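Long-range contacts in beta-ketoacyl-[acyl-carrier-protein] synthase FabY (PDB 4CW4), which catalyses the condensation of acetyl-CoA with malonyl-ACP to acetoacetyl-ACP, the primer that initiates fatty acid biosynthesis, and also accepts butyryl-CoA and hexanoyl-CoA: residues 25-30 against 494-499; 32-37 against 521-526; 190-195 against 262-267; 227-232 against 312-317. All coordinates share one frame; numbering follows the deposited sequence. Where two conformers were deposited one is given.

Contact 1: 25-30 against 494-499; sequences SFHHGF and FKYGIL
Phe-26 O is gripped twice. Arg-31 NH2 bonds to it, and a water donates to it at 2.9 Å from Phe-26 O. The same water lies 2.9 Å from Tyr-496 OH and so bridges the two segments. They meet in the thiolase-like ketosynthase fold, where the N-cap turn of helix 28-33 faces the C-terminal end of helix 482-496. Phe-26 and His-27 both take positive phi just before the first helix. Gly-497, also with positive phi, is the first residue past the second.

The His-27 imidazole sits against the aliphatic part of Lys-495. Lys-495 CB lies over one face, 3.9 Å from the centroid of the His-27 ring and 18° off its normal. Lys-495 CG is 3.6 Å from His-27 CD2. It stands anti to the backbone N (chi1 175°), which also puts it over the centre of the Tyr-496 ring. Tyr-496 turns its edge toward the His-27 face in an offset edge-to-face pair, with the planes at 78°.

Phe-30 has CG anti to its backbone N. Its side chain runs past that of Tyr-496 in the opposite direction, with Phe-30 CE2 3.7 Å from Tyr-496 CD2. The Phe-30 side chain also touches Ser-489 and Thr-493. Ile-498 O, already bonded by Thr-493 OG1, meets the ring edge in plane, 3.4 Å from Phe-30 CZ.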
loop_
_atom_site.group_PDB
_atom_site.type_symbol
_atom_site.label_atom_id
_atom_site.label_comp_id
_atom_site.label_asym_id
_atom_site.label_seq_id
_atom_site.Cartn_x
_atom_site.Cartn_y
_atom_site.Cartn_z
ATOM N N SER A 25 -23.789 6.787 -6.441
ATOM C CA SER A 25 -24.065 7.250 -7.796
ATOM C C SER A 25 -25.357 8.058 -7.836
ATOM O O SER A 25 -26.276 7.853 -7.024
ATOM C CB SER A 25 -24.121 6.090 -8.785
ATOM O OG SER A 25 -25.169 5.197 -8.464
ATOM N N PHE A 26 -25.395 9.001 -8.769
ATOM C CA PHE A 26 -26.544 9.881 -8.957
ATOM C C PHE A 26 -26.872 10.699 -7.717
ATOM O O PHE A 26 -27.978 11.214 -7.580
ATOM C CB PHE A 26 -27.744 9.093 -9.497
ATOM C CG PHE A 26 -27.411 8.352 -10.771
ATOM C CD1 PHE A 26 -26.808 7.094 -10.713
ATOM C CD2 PHE A 26 -27.609 8.927 -12.010
ATOM C CE1 PHE A 26 -26.431 6.428 -11.869
ATOM C CE2 PHE A 26 -27.255 8.254 -13.186
ATOM C CZ PHE A 26 -26.649 7.012 -13.112
ATOM N N HIS A 27 -25.881 10.835 -6.845
ATOM C CA HIS A 27 -25.963 11.675 -5.661
ATOM C C HIS A 27 -26.952 11.171 -4.614
ATOM O O HIS A 27 -27.399 11.949 -3.787
ATOM C CB HIS A 27 -26.306 13.117 -6.039
ATOM C CG HIS A 27 -25.416 13.674 -7.093
ATOM N ND1 HIS A 27 -24.122 14.053 -6.829
ATOM C CD2 HIS A 27 -25.614 13.882 -8.416
ATOM C CE1 HIS A 27 -23.557 14.470 -7.947
ATOM N NE2 HIS A 27 -24.441 14.392 -8.919
ATOM N N HIS A 28 -27.294 9.888 -4.626
ATOM C CA HIS A 28 -28.202 9.372 -3.587
ATOM C C HIS A 28 -27.652 9.474 -2.173
ATOM O O HIS A 28 -28.371 9.885 -1.279
ATOM C CB HIS A 28 -28.634 7.948 -3.886
ATOM C CG HIS A 28 -29.559 7.863 -5.051
ATOM N ND1 HIS A 28 -30.877 8.265 -4.979
ATOM C CD2 HIS A 28 -29.354 7.460 -6.324
ATOM C CE1 HIS A 28 -31.445 8.102 -6.161
ATOM N NE2 HIS A 28 -30.537 7.623 -6.998
ATOM N N GLY A 29 -26.375 9.146 -1.973
ATOM C CA GLY A 29 -25.777 9.256 -0.648
ATOM C C GLY A 29 -25.773 10.697 -0.164
ATOM O O GLY A 29 -26.090 10.987 0.979
ATOM N N PHE A 30 -25.410 11.611 -1.061
ATOM C CA PHE A 30 -25.454 13.030 -0.769
ATOM C C PHE A 30 -26.848 13.426 -0.344
ATOM O O PHE A 30 -27.038 14.119 0.658
ATOM C CB PHE A 30 -25.024 13.831 -2.002
ATOM C CG PHE A 30 -25.144 15.317 -1.825
ATOM C CD1 PHE A 30 -24.154 16.034 -1.187
ATOM C CD2 PHE A 30 -26.248 15.997 -2.286
ATOM C CE1 PHE A 30 -24.256 17.402 -1.038
ATOM C CE2 PHE A 30 -26.362 17.363 -2.106
ATOM C CZ PHE A 30 -25.374 18.063 -1.469
ATOM N N PHE A 494 -22.138 20.607 -6.030
ATOM C CA PHE A 494 -22.191 21.179 -7.369
ATOM C C PHE A 494 -23.557 20.928 -8.033
ATOM O O PHE A 494 -24.112 21.819 -8.679
ATOM C CB PHE A 494 -21.078 20.602 -8.264
ATOM C CG PHE A 494 -19.683 21.008 -7.882
ATOM C CD1 PHE A 494 -19.408 22.244 -7.337
ATOM C CD2 PHE A 494 -18.638 20.117 -8.074
ATOM C CE1 PHE A 494 -18.117 22.590 -6.985
ATOM C CE2 PHE A 494 -17.363 20.456 -7.734
ATOM C CZ PHE A 494 -17.100 21.705 -7.191
ATOM N N LYS A 495 -24.094 19.723 -7.865
ATOM C CA LYS A 495 -25.344 19.315 -8.510
ATOM C C LYS A 495 -26.536 20.097 -7.996
ATOM O O LYS A 495 -27.327 20.624 -8.785
ATOM C CB LYS A 495 -25.582 17.815 -8.280
ATOM C CG LYS A 495 -26.925 17.249 -8.805
ATOM C CD LYS A 495 -26.936 17.146 -10.305
ATOM C CE LYS A 495 -28.222 16.534 -10.825
ATOM N NZ LYS A 495 -28.242 16.511 -12.304
ATOM N N TYR A 496 -26.667 20.168 -6.677
ATOM C CA TYR A 496 -27.892 20.674 -6.064
ATOM C C TYR A 496 -27.766 22.048 -5.390
ATOM O O TYR A 496 -28.771 22.626 -4.981
ATOM C CB TYR A 496 -28.410 19.676 -5.033
ATOM C CG TYR A 496 -28.882 18.362 -5.614
ATOM C CD1 TYR A 496 -30.041 18.300 -6.381
ATOM C CD2 TYR A 496 -28.201 17.176 -5.355
ATOM C CE1 TYR A 496 -30.497 17.098 -6.900
ATOM C CE2 TYR A 496 -28.654 15.964 -5.866
ATOM C CZ TYR A 496 -29.801 15.933 -6.631
ATOM O OH TYR A 496 -30.254 14.731 -7.126
ATOM N N GLY A 497 -26.544 22.551 -5.248
ATOM C CA GLY A 497 -26.315 23.860 -4.666
ATOM C C GLY A 497 -26.512 23.927 -3.166
ATOM O O GLY A 497 -26.856 24.981 -2.632
ATOM N N ILE A 498 -26.352 22.791 -2.501
ATOM C CA ILE A 498 -26.516 22.706 -1.053
ATOM C C ILE A 498 -25.190 22.302 -0.432
ATOM O O ILE A 498 -24.577 21.315 -0.857
ATOM C CB ILE A 498 -27.573 21.647 -0.650
ATOM C CG1 ILE A 498 -28.941 21.965 -1.265
ATOM C CG2 ILE A 498 -27.678 21.532 0.866
ATOM C CD1 ILE A 498 -29.905 20.820 -1.227
ATOM N N LEU A 499 -24.764 23.077 0.572
ATOM C CA LEU A 499 -23.599 22.752 1.390
ATOM C C LEU A 499 -24.048 22.058 2.671
ATOM O O LEU A 499 -24.738 22.669 3.490
ATOM C CB LEU A 499 -22.839 24.013 1.764
ATOM C CG LEU A 499 -21.542 23.803 2.537
ATOM C CD1 LEU A 499 -20.478 23.237 1.619
ATOM C CD2 LEU A 499 -21.102 25.109 3.146
HETATM O O HOH W 1 -28.990 13.354 -9.285
#

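Contact 2: 32-37 against 521-526; sequences RMVIES and NRDMRQ
The carboxylates of Glu-36 and Asp-523 lie near each other with their planes 35° apart. Ser-37 O lies at the edge of the Arg-525 guanidinium, near its plane. This is a surface contact of the thiolase-like fold. The chain leaving helix 28-33 meets the loop between strand 517-519 and strand 532-539.

Asp-523 carries the contact. Its OD2 accepts a hydrogen bond from Ser-37 OG at 2.7 Å, through the anti lone pair, away from OD1. Ser-37 OG is placed for this by standing anti to its carbonyl carbon (chi1 -65°). Lys-503 NZ forms salt bridges with both Asp-523 OD2 and Glu-36 OE2. The two acid oxygens, Glu-36 OE2 and Asp-523 OD2, are 4.0 Å apart, and the shared lysine probably offsets their repulsion. Asp-523 OD1 is held by the backbone N of Gly-501, so both oxygens of the group are fixed.

Val-34 is the first residue to leave the helix. Its CB and its CG1 methyl lie against the carboxylate. Val-34 CB is 3.5 Å from Asp-523 OD2, and Val-34 CG1 is 3.7 Å from Asp-523 OD1.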
loop_
_atom_site.group_PDB
_atom_site.type_symbol
_atom_site.label_atom_id
_atom_site.label_comp_id
_atom_site.label_asym_id
_atom_site.label_seq_id
_atom_site.Cartn_x
_atom_site.Cartn_y
_atom_site.Cartn_z
ATOM N N ARG A 32 -29.177 11.625 0.991
ATOM C CA ARG A 32 -29.457 11.154 2.351
ATOM C C ARG A 32 -28.852 12.118 3.377
ATOM O O ARG A 32 -29.473 12.403 4.412
ATOM C CB ARG A 32 -28.914 9.742 2.579
ATOM C CG ARG A 32 -28.839 9.311 4.059
ATOM C CD ARG A 32 -30.202 9.196 4.675
ATOM N NE ARG A 32 -30.153 8.880 6.102
ATOM C CZ ARG A 32 -30.226 9.771 7.091
ATOM N NH1 ARG A 32 -30.305 11.064 6.825
ATOM N NH2 ARG A 32 -30.193 9.363 8.356
ATOM N N MET A 33 -27.640 12.599 3.115
ATOM C CA MET A 33 -27.005 13.487 4.067
ATOM C C MET A 33 -27.753 14.821 4.201
ATOM O O MET A 33 -27.823 15.358 5.301
ATOM C CB MET A 33 -25.530 13.679 3.714
ATOM C CG MET A 33 -24.760 12.384 3.851
ATOM S SD MET A 33 -22.972 12.516 3.659
ATOM C CE MET A 33 -22.793 12.263 1.895
ATOM N N VAL A 34 -28.331 15.326 3.112
ATOM C CA VAL A 34 -29.098 16.582 3.176
ATOM C C VAL A 34 -30.580 16.348 2.933
ATOM O O VAL A 34 -31.266 17.180 2.348
ATOM C CB VAL A 34 -28.532 17.639 2.202
ATOM C CG1 VAL A 34 -27.094 17.977 2.580
ATOM C CG2 VAL A 34 -28.628 17.163 0.752
ATOM N N ILE A 35 -31.090 15.241 3.464
ATOM C CA ILE A 35 -32.385 14.729 3.028
ATOM C C ILE A 35 -33.518 15.706 3.300
ATOM O O ILE A 35 -34.426 15.876 2.471
ATOM C CB ILE A 35 -32.645 13.345 3.650
ATOM C CG1 ILE A 35 -33.797 12.628 2.937
ATOM C CG2 ILE A 35 -32.878 13.440 5.164
ATOM C CD1 ILE A 35 -33.429 12.033 1.606
ATOM N N GLU A 36 -33.440 16.403 4.416
ATOM C CA GLU A 36 -34.513 17.312 4.799
ATOM C C GLU A 36 -34.513 18.592 3.961
ATOM O O GLU A 36 -35.502 19.325 3.917
ATOM C CB GLU A 36 -34.406 17.641 6.289
ATOM C CG GLU A 36 -33.183 18.457 6.636
ATOM C CD GLU A 36 -31.968 17.625 7.078
ATOM O OE1 GLU A 36 -31.759 16.451 6.657
ATOM O OE2 GLU A 36 -31.201 18.188 7.884
ATOM N N SER A 37 -33.408 18.849 3.279
ATOM C CA SER A 37 -33.265 20.056 2.467
ATOM C C SER A 37 -33.661 19.836 1.007
ATOM O O SER A 37 -33.749 20.791 0.245
ATOM C CB SER A 37 -31.815 20.553 2.520
ATOM O OG SER A 37 -31.488 20.952 3.843
ATOM N N ASN A 521 -23.954 24.372 11.419
ATOM C CA ASN A 521 -24.593 23.108 11.775
ATOM C C ASN A 521 -25.885 22.875 11.007
ATOM O O ASN A 521 -26.593 21.894 11.259
ATOM C CB ASN A 521 -24.785 22.956 13.297
ATOM C CG ASN A 521 -25.842 23.864 13.870
ATOM O OD1 ASN A 521 -26.342 24.778 13.221
ATOM N ND2 ASN A 521 -26.178 23.615 15.130
ATOM N N ARG A 522 -26.146 23.764 10.045
ATOM C CA ARG A 522 -27.310 23.702 9.155
ATOM C C ARG A 522 -26.856 23.624 7.710
ATOM O O ARG A 522 -25.808 24.167 7.358
ATOM C CB ARG A 522 -28.214 24.964 9.287
ATOM C CG ARG A 522 -28.487 25.435 10.706
ATOM C CD ARG A 522 -29.577 24.621 11.373
ATOM N NE ARG A 522 -30.022 25.235 12.629
ATOM C CZ ARG A 522 -30.255 24.576 13.768
ATOM N NH1 ARG A 522 -30.101 23.257 13.843
ATOM N NH2 ARG A 522 -30.653 25.246 14.844
ATOM N N ASP A 523 -27.651 22.953 6.875
ATOM C CA ASP A 523 -27.430 22.986 5.424
ATOM C C ASP A 523 -27.574 24.424 4.931
ATOM O O ASP A 523 -28.463 25.160 5.381
ATOM C CB ASP A 523 -28.427 22.089 4.673
ATOM C CG ASP A 523 -28.294 20.622 5.038
ATOM O OD1 ASP A 523 -27.221 20.218 5.539
ATOM O OD2 ASP A 523 -29.254 19.859 4.803
ATOM N N MET A 524 -26.713 24.811 3.993
ATOM C CA MET A 524 -26.704 26.181 3.454
ATOM C C MET A 524 -26.806 26.181 1.937
ATOM O O MET A 524 -26.170 25.373 1.270
ATOM C CB MET A 524 -25.408 26.892 3.858
ATOM C CG MET A 524 -25.268 27.112 5.348
ATOM S SD MET A 524 -26.421 28.366 5.930
ATOM C CE MET A 524 -26.324 28.154 7.694
ATOM N N ARG A 525 -27.567 27.127 1.399
ATOM C CA ARG A 525 -27.637 27.339 -0.051
ATOM C C ARG A 525 -27.114 28.724 -0.401
ATOM O O ARG A 525 -27.760 29.732 -0.123
ATOM C CB ARG A 525 -29.073 27.202 -0.574
ATOM C CG ARG A 525 -29.767 25.889 -0.236
ATOM C CD ARG A 525 -31.114 25.763 -0.967
ATOM N NE ARG A 525 -30.919 25.662 -2.412
ATOM C CZ ARG A 525 -31.135 24.573 -3.153
ATOM N NH1 ARG A 525 -31.620 23.455 -2.626
ATOM N NH2 ARG A 525 -30.890 24.618 -4.452
ATOM N N GLN A 526 -25.962 28.742 -1.054
ATOM C CA GLN A 526 -25.255 29.947 -1.460
ATOM C C GLN A 526 -25.971 30.620 -2.630
ATOM O O GLN A 526 -26.380 29.930 -3.564
ATOM C CB GLN A 526 -23.850 29.539 -1.931
ATOM C CG GLN A 526 -22.892 29.021 -0.853
ATOM C CD GLN A 526 -23.345 27.756 -0.113
ATOM O OE1 GLN A 526 -24.026 26.880 -0.655
ATOM N NE2 GLN A 526 -22.927 27.656 1.137
#

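Contact 3: 190-195 against 262-267; sequences RGLQMS and SMPTDF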
loop_
_atom_site.group_PDB
_atom_site.type_symbol
_atom_site.label_atom_id
_atom_site.label_comp_id
_atom_site.label_asym_id
_atom_site.label_seq_id
_atom_site.Cartn_x
_atom_site.Cartn_y
_atom_site.Cartn_z
ATOM N N ARG A 190 -14.658 -8.787 3.028
ATOM C CA ARG A 190 -15.702 -7.771 2.861
ATOM C C ARG A 190 -15.209 -6.582 2.032
ATOM O O ARG A 190 -15.952 -6.077 1.202
ATOM C CB ARG A 190 -16.195 -7.302 4.224
ATOM C CG ARG A 190 -17.324 -6.275 4.156
ATOM C CD ARG A 190 -17.932 -6.070 5.524
ATOM N NE ARG A 190 -18.965 -5.042 5.530
ATOM C CZ ARG A 190 -20.232 -5.249 5.187
ATOM N NH1 ARG A 190 -20.634 -6.448 4.792
ATOM N NH2 ARG A 190 -21.101 -4.254 5.236
ATOM N N GLY A 191 -13.958 -6.173 2.219
ATOM C CA GLY A 191 -13.428 -5.054 1.450
ATOM C C GLY A 191 -13.372 -5.333 -0.043
ATOM O O GLY A 191 -13.497 -4.424 -0.848
ATOM N N LEU A 192 -13.180 -6.598 -0.412
ATOM C CA LEU A 192 -13.156 -6.960 -1.815
ATOM C C LEU A 192 -14.563 -7.014 -2.381
ATOM O O LEU A 192 -14.775 -6.583 -3.506
ATOM C CB LEU A 192 -12.399 -8.262 -2.050
ATOM C CG LEU A 192 -10.937 -8.251 -1.588
ATOM C CD1 LEU A 192 -10.179 -9.431 -2.207
ATOM C CD2 LEU A 192 -10.215 -6.922 -1.885
ATOM N N GLN A 193 -15.519 -7.536 -1.609
ATOM C CA GLN A 193 -16.920 -7.497 -2.005
ATOM C C GLN A 193 -17.350 -6.054 -2.269
ATOM O O GLN A 193 -17.988 -5.766 -3.274
ATOM C CB GLN A 193 -17.795 -8.093 -0.909
ATOM C CG GLN A 193 -17.471 -9.545 -0.559
ATOM C CD GLN A 193 -18.222 -10.024 0.639
ATOM O OE1 GLN A 193 -19.068 -9.331 1.184
ATOM N NE2 GLN A 193 -17.935 -11.225 1.043
ATOM N N MET A 194 -16.979 -5.151 -1.372
ATOM C CA MET A 194 -17.370 -3.755 -1.490
ATOM C C MET A 194 -16.725 -3.112 -2.701
ATOM O O MET A 194 -17.355 -2.322 -3.385
ATOM C CB MET A 194 -17.029 -2.991 -0.205
ATOM C CG MET A 194 -17.975 -3.353 0.936
ATOM S SD MET A 194 -17.607 -2.608 2.533
ATOM C CE MET A 194 -17.608 -0.861 2.131
ATOM N N SER A 195 -15.490 -3.492 -3.003
ATOM C CA SER A 195 -14.798 -2.924 -4.158
ATOM C C SER A 195 -15.481 -3.349 -5.446
ATOM O O SER A 195 -15.699 -2.540 -6.339
ATOM C CB SER A 195 -13.316 -3.339 -4.189
ATOM O OG SER A 195 -12.645 -2.672 -5.247
ATOM N N SER A 262 -3.435 -4.362 -2.070
ATOM C CA SER A 262 -3.674 -4.073 -3.489
ATOM C C SER A 262 -4.887 -4.769 -4.076
ATOM O O SER A 262 -5.291 -4.472 -5.198
ATOM C CB SER A 262 -2.448 -4.454 -4.319
ATOM O OG SER A 262 -2.192 -5.856 -4.212
ATOM N N MET A 263 -5.467 -5.707 -3.338
ATOM C CA MET A 263 -6.512 -6.537 -3.914
ATOM C C MET A 263 -7.790 -5.806 -4.329
ATOM O O MET A 263 -8.430 -6.237 -5.285
ATOM C CB MET A 263 -6.795 -7.745 -3.022
ATOM C CG MET A 263 -5.666 -8.747 -3.121
ATOM S SD MET A 263 -5.823 -9.747 -4.640
ATOM C CE MET A 263 -4.118 -10.195 -4.959
ATOM N N PRO A 264 -8.162 -4.694 -3.654
ATOM C CA PRO A 264 -9.299 -3.929 -4.185
ATOM C C PRO A 264 -9.052 -3.440 -5.618
ATOM O O PRO A 264 -9.979 -3.371 -6.404
ATOM C CB PRO A 264 -9.414 -2.753 -3.207
ATOM C CG PRO A 264 -8.959 -3.348 -1.904
ATOM C CD PRO A 264 -7.782 -4.224 -2.313
ATOM N N THR A 265 -7.803 -3.128 -5.934
ATOM C CA THR A 265 -7.365 -2.731 -7.270
ATOM C C THR A 265 -7.264 -3.951 -8.195
ATOM O O THR A 265 -7.789 -3.957 -9.310
ATOM C CB THR A 265 -5.956 -2.097 -7.165
ATOM O OG1 THR A 265 -5.987 -1.104 -6.135
ATOM C CG2 THR A 265 -5.526 -1.504 -8.502
ATOM N N ASP A 266 -6.569 -4.984 -7.729
ATOM C CA ASP A 266 -6.348 -6.166 -8.545
ATOM C C ASP A 266 -7.665 -6.815 -8.970
ATOM O O ASP A 266 -7.792 -7.298 -10.085
ATOM C CB ASP A 266 -5.506 -7.192 -7.774
ATOM C CG ASP A 266 -4.140 -6.662 -7.356
ATOM O OD1 ASP A 266 -3.551 -5.820 -8.068
ATOM O OD2 ASP A 266 -3.658 -7.101 -6.283
ATOM N N PHE A 267 -8.649 -6.850 -8.072
ATOM C CA PHE A 267 -9.936 -7.455 -8.404
ATOM C C PHE A 267 -10.642 -6.680 -9.522
ATOM O O PHE A 267 -11.337 -7.256 -10.339
ATOM C CB PHE A 267 -10.841 -7.534 -7.170
ATOM C CG PHE A 267 -10.785 -8.862 -6.468
ATOM C CD1 PHE A 267 -9.587 -9.525 -6.288
ATOM C CD2 PHE A 267 -11.944 -9.461 -6.003
ATOM C CE1 PHE A 267 -9.530 -10.746 -5.662
ATOM C CE2 PHE A 267 -11.892 -10.713 -5.379
ATOM C CZ PHE A 267 -10.680 -11.352 -5.213
#
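Leu-192 is the apolar centre, and its two methyls divide the work. CD1 lies over one face of the Phe-267 ring, 3.7 Å from the ring centroid and 16° off the normal, a CH-pi contact. Its nearest ring atom is Phe-267 CZ, at 3.6 Å from Leu-192 CD1. The other methyl, CD2, packs on Met-263 and Pro-264. Its closest approach is Leu-192 CD2 to Pro-264 N, 3.5 Å. Leu-192 CD2 is also 3.7 Å from Met-263 CB. The leucine and the phenylalanine cross at about a right angle.

The segments belong to helices 190-204 and 263-273 of the ketosynthase N-terminal half. The axes of segments 190-195 and 263-267 approach to 9.1 Å and cross at -42°. The Phe-267 ring also meets His-188 and Tyr-271 edge-to-face. Ile-403 of the second subunit packs on Met-263 and Phe-267.

At the polar edge, Ser-195 OG stands anti to its backbone N, 3.0 Å from Pro-264 O. This bond is not certain, because the hydroxyl is also hydrogen-bonded to Tyr-369 OH.

The chemistry is thus mainly apolar. One leucine fitted over a ring and a proline joins the helices. The buried serine hydroxyl has Tyr-369 OH as a partner, and its bond to Pro-264 O remains undecided.

Contact 4: 227-232 against 312-317; sequences GSIMSQ and NSEAPI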
loop_
_atom_site.group_PDB
_atom_site.type_symbol
_atom_site.label_atom_id
_atom_site.label_comp_id
_atom_site.label_asym_id
_atom_site.label_seq_id
_atom_site.Cartn_x
_atom_site.Cartn_y
_atom_site.Cartn_z
ATOM N N GLY A 227 -7.192 0.376 -3.351
ATOM C CA GLY A 227 -6.526 -0.283 -2.235
ATOM C C GLY A 227 -7.184 0.011 -0.900
ATOM O O GLY A 227 -8.260 0.610 -0.837
ATOM N N SER A 228 -6.542 -0.459 0.164
ATOM C CA SER A 228 -6.961 -0.199 1.551
ATOM C C SER A 228 -5.709 0.165 2.339
ATOM O O SER A 228 -4.593 -0.153 1.905
ATOM C CB SER A 228 -7.595 -1.447 2.171
ATOM O OG SER A 228 -6.660 -2.528 2.211
ATOM N N ILE A 229 -5.859 0.839 3.477
ATOM C CA ILE A 229 -4.696 1.041 4.342
ATOM C C ILE A 229 -4.459 -0.066 5.353
ATOM O O ILE A 229 -3.329 -0.244 5.785
ATOM C CB ILE A 229 -4.647 2.406 5.081
ATOM C CG1 ILE A 229 -5.743 2.552 6.146
ATOM C CG2 ILE A 229 -4.669 3.546 4.073
ATOM C CD1 ILE A 229 -5.577 3.853 6.974
ATOM N N MET A 230 -5.501 -0.797 5.754
ATOM C CA MET A 230 -5.322 -1.837 6.779
ATOM C C MET A 230 -4.846 -3.185 6.250
ATOM O O MET A 230 -4.360 -4.000 7.035
ATOM C CB MET A 230 -6.615 -2.083 7.562
ATOM C CG MET A 230 -7.231 -0.865 8.239
ATOM S SD MET A 230 -6.167 -0.049 9.445
ATOM C CE MET A 230 -5.867 -1.406 10.538
ATOM N N SER A 231 -4.954 -3.391 4.934
ATOM C CA SER A 231 -5.085 -4.720 4.313
ATOM C C SER A 231 -6.486 -5.227 4.673
ATOM O O SER A 231 -7.181 -4.614 5.489
ATOM C CB SER A 231 -4.007 -5.715 4.780
ATOM O OG SER A 231 -2.697 -5.179 4.622
ATOM N N GLN A 232 -6.923 -6.324 4.063
ATOM C CA GLN A 232 -8.209 -6.918 4.414
ATOM C C GLN A 232 -7.973 -7.802 5.631
ATOM O O GLN A 232 -7.332 -8.850 5.525
ATOM C CB GLN A 232 -8.812 -7.709 3.246
ATOM C CG GLN A 232 -9.327 -6.830 2.079
ATOM C CD GLN A 232 -8.199 -6.179 1.303
ATOM O OE1 GLN A 232 -8.075 -4.954 1.272
ATOM N NE2 GLN A 232 -7.395 -6.991 0.650
ATOM N N ASN A 312 -11.069 3.592 -3.570
ATOM C CA ASN A 312 -10.555 2.818 -2.446
ATOM C C ASN A 312 -11.687 1.972 -1.882
ATOM O O ASN A 312 -12.871 2.212 -2.156
ATOM C CB ASN A 312 -10.015 3.746 -1.351
ATOM C CG ASN A 312 -8.614 4.250 -1.625
ATOM O OD1 ASN A 312 -8.404 5.434 -1.903
ATOM N ND2 ASN A 312 -7.645 3.360 -1.543
ATOM N N SER A 313 -11.317 0.987 -1.070
ATOM C CA SER A 313 -12.274 0.170 -0.371
ATOM C C SER A 313 -11.705 -0.207 0.984
ATOM O O SER A 313 -10.616 -0.774 1.056
ATOM C CB SER A 313 -12.568 -1.103 -1.135
ATOM O OG SER A 313 -13.597 -1.799 -0.447
ATOM N N GLU A 314 -12.423 0.129 2.036
ATOM C CA GLU A 314 -12.007 -0.177 3.392
ATOM C C GLU A 314 -13.204 -0.690 4.183
ATOM O O GLU A 314 -14.262 -0.067 4.208
ATOM C CB GLU A 314 -11.408 1.050 4.086
ATOM C CG GLU A 314 -10.557 0.703 5.299
ATOM C CD GLU A 314 -9.081 0.633 4.994
ATOM O OE1 GLU A 314 -8.524 1.584 4.411
ATOM O OE2 GLU A 314 -8.446 -0.359 5.387
ATOM N N ALA A 315 -13.012 -1.832 4.840
ATOM C CA ALA A 315 -14.022 -2.453 5.674
ATOM C C ALA A 315 -13.354 -2.823 7.002
ATOM O O ALA A 315 -12.986 -3.968 7.241
ATOM C CB ALA A 315 -14.607 -3.701 4.983
ATOM N N PRO A 316 -13.166 -1.824 7.875
ATOM C CA PRO A 316 -12.373 -1.994 9.086
ATOM C C PRO A 316 -13.199 -2.182 10.353
ATOM O O PRO A 316 -12.619 -2.085 11.433
ATOM C CB PRO A 316 -11.651 -0.667 9.160
ATOM C CG PRO A 316 -12.727 0.312 8.724
ATOM C CD PRO A 316 -13.542 -0.414 7.673
ATOM N N ILE A 317 -14.498 -2.458 10.245
ATOM C CA ILE A 317 -15.332 -2.598 11.426
ATOM C C ILE A 317 -15.151 -4.023 11.974
ATOM O O ILE A 317 -15.951 -4.918 11.714
ATOM C CB ILE A 317 -16.802 -2.253 11.173
ATOM C CG1 ILE A 317 -16.928 -0.870 10.503
ATOM C CG2 ILE A 317 -17.551 -2.279 12.487
ATOM C CD1 ILE A 317 -18.332 -0.545 10.030
HETATM O O HOH W 2 -10.325 -5.080 6.868
HETATM O O HOH W 3 -9.193 -2.807 5.678
HETATM O O HOH W 4 -10.482 -3.535 1.527
#
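The Glu-314 carboxylate grips two successive backbone N-H groups through its syn lone pairs. Ile-229 N donates to Glu-314 OE1 at 2.9 Å, and Met-230 N donates to Glu-314 OE2 at 3.0 Å. In the thiolase-like fold, this joins the end of strand 307-314 to the loop that follows its parallel neighbour, strand 222-225.

Ala-480 N also bonds to OE1, and a water close to OE2 may donate to it. These donors would favour the ionised acid. CG of Glu-314 is anti to the backbone N, and the bend at chi2 (97°) turns the carboxylate to the loop.

Gly-227 O accepts twice. Ser-313 N comes in the carbonyl plane at 3.1 Å from Gly-227 O. Asn-312 ND2 comes from above that plane, 2.9 Å from Gly-227 O and almost straight (179°).

Met-230 CG packs 3.1 Å from Glu-314 OE2, and Ser-228 CB 3.3 Å from Ser-313 O. Ile-229 lies beside Cys-286, the inferred active-site cysteine, their side chains about 4 Å apart. The glutamate thus probably helps fix the backbone beside the catalytic centre. Phe-260 of the second subunit packs on Ile-229 and Met-230. Farther out, a water donates to both Gln-232 OE1 and Ser-313 O, at 2.8 Å from Ser-313 O.

In the fold
The contacts form two pairs. Contacts 1 and 2 share helix 28-33, and their centres are about 10 Å apart. Leu-499 N lies 2.8 Å from Met-524 O, a probable hydrogen bond between the two contacts. Contacts 3 and 4 have centres about 8 Å apart and meet where Ser-313 OG is 2.7 Å from Gly-191 O. Both touch the second subunit; contacts 1 and 2 do not. Contact 4 is the one beside the active site, with the Ile-229 side chain about 7 Å from that of His-477, a predicted catalytic residue. The centres of contacts 1 and 2 lie about 25 and 29 Å from that of contact 4.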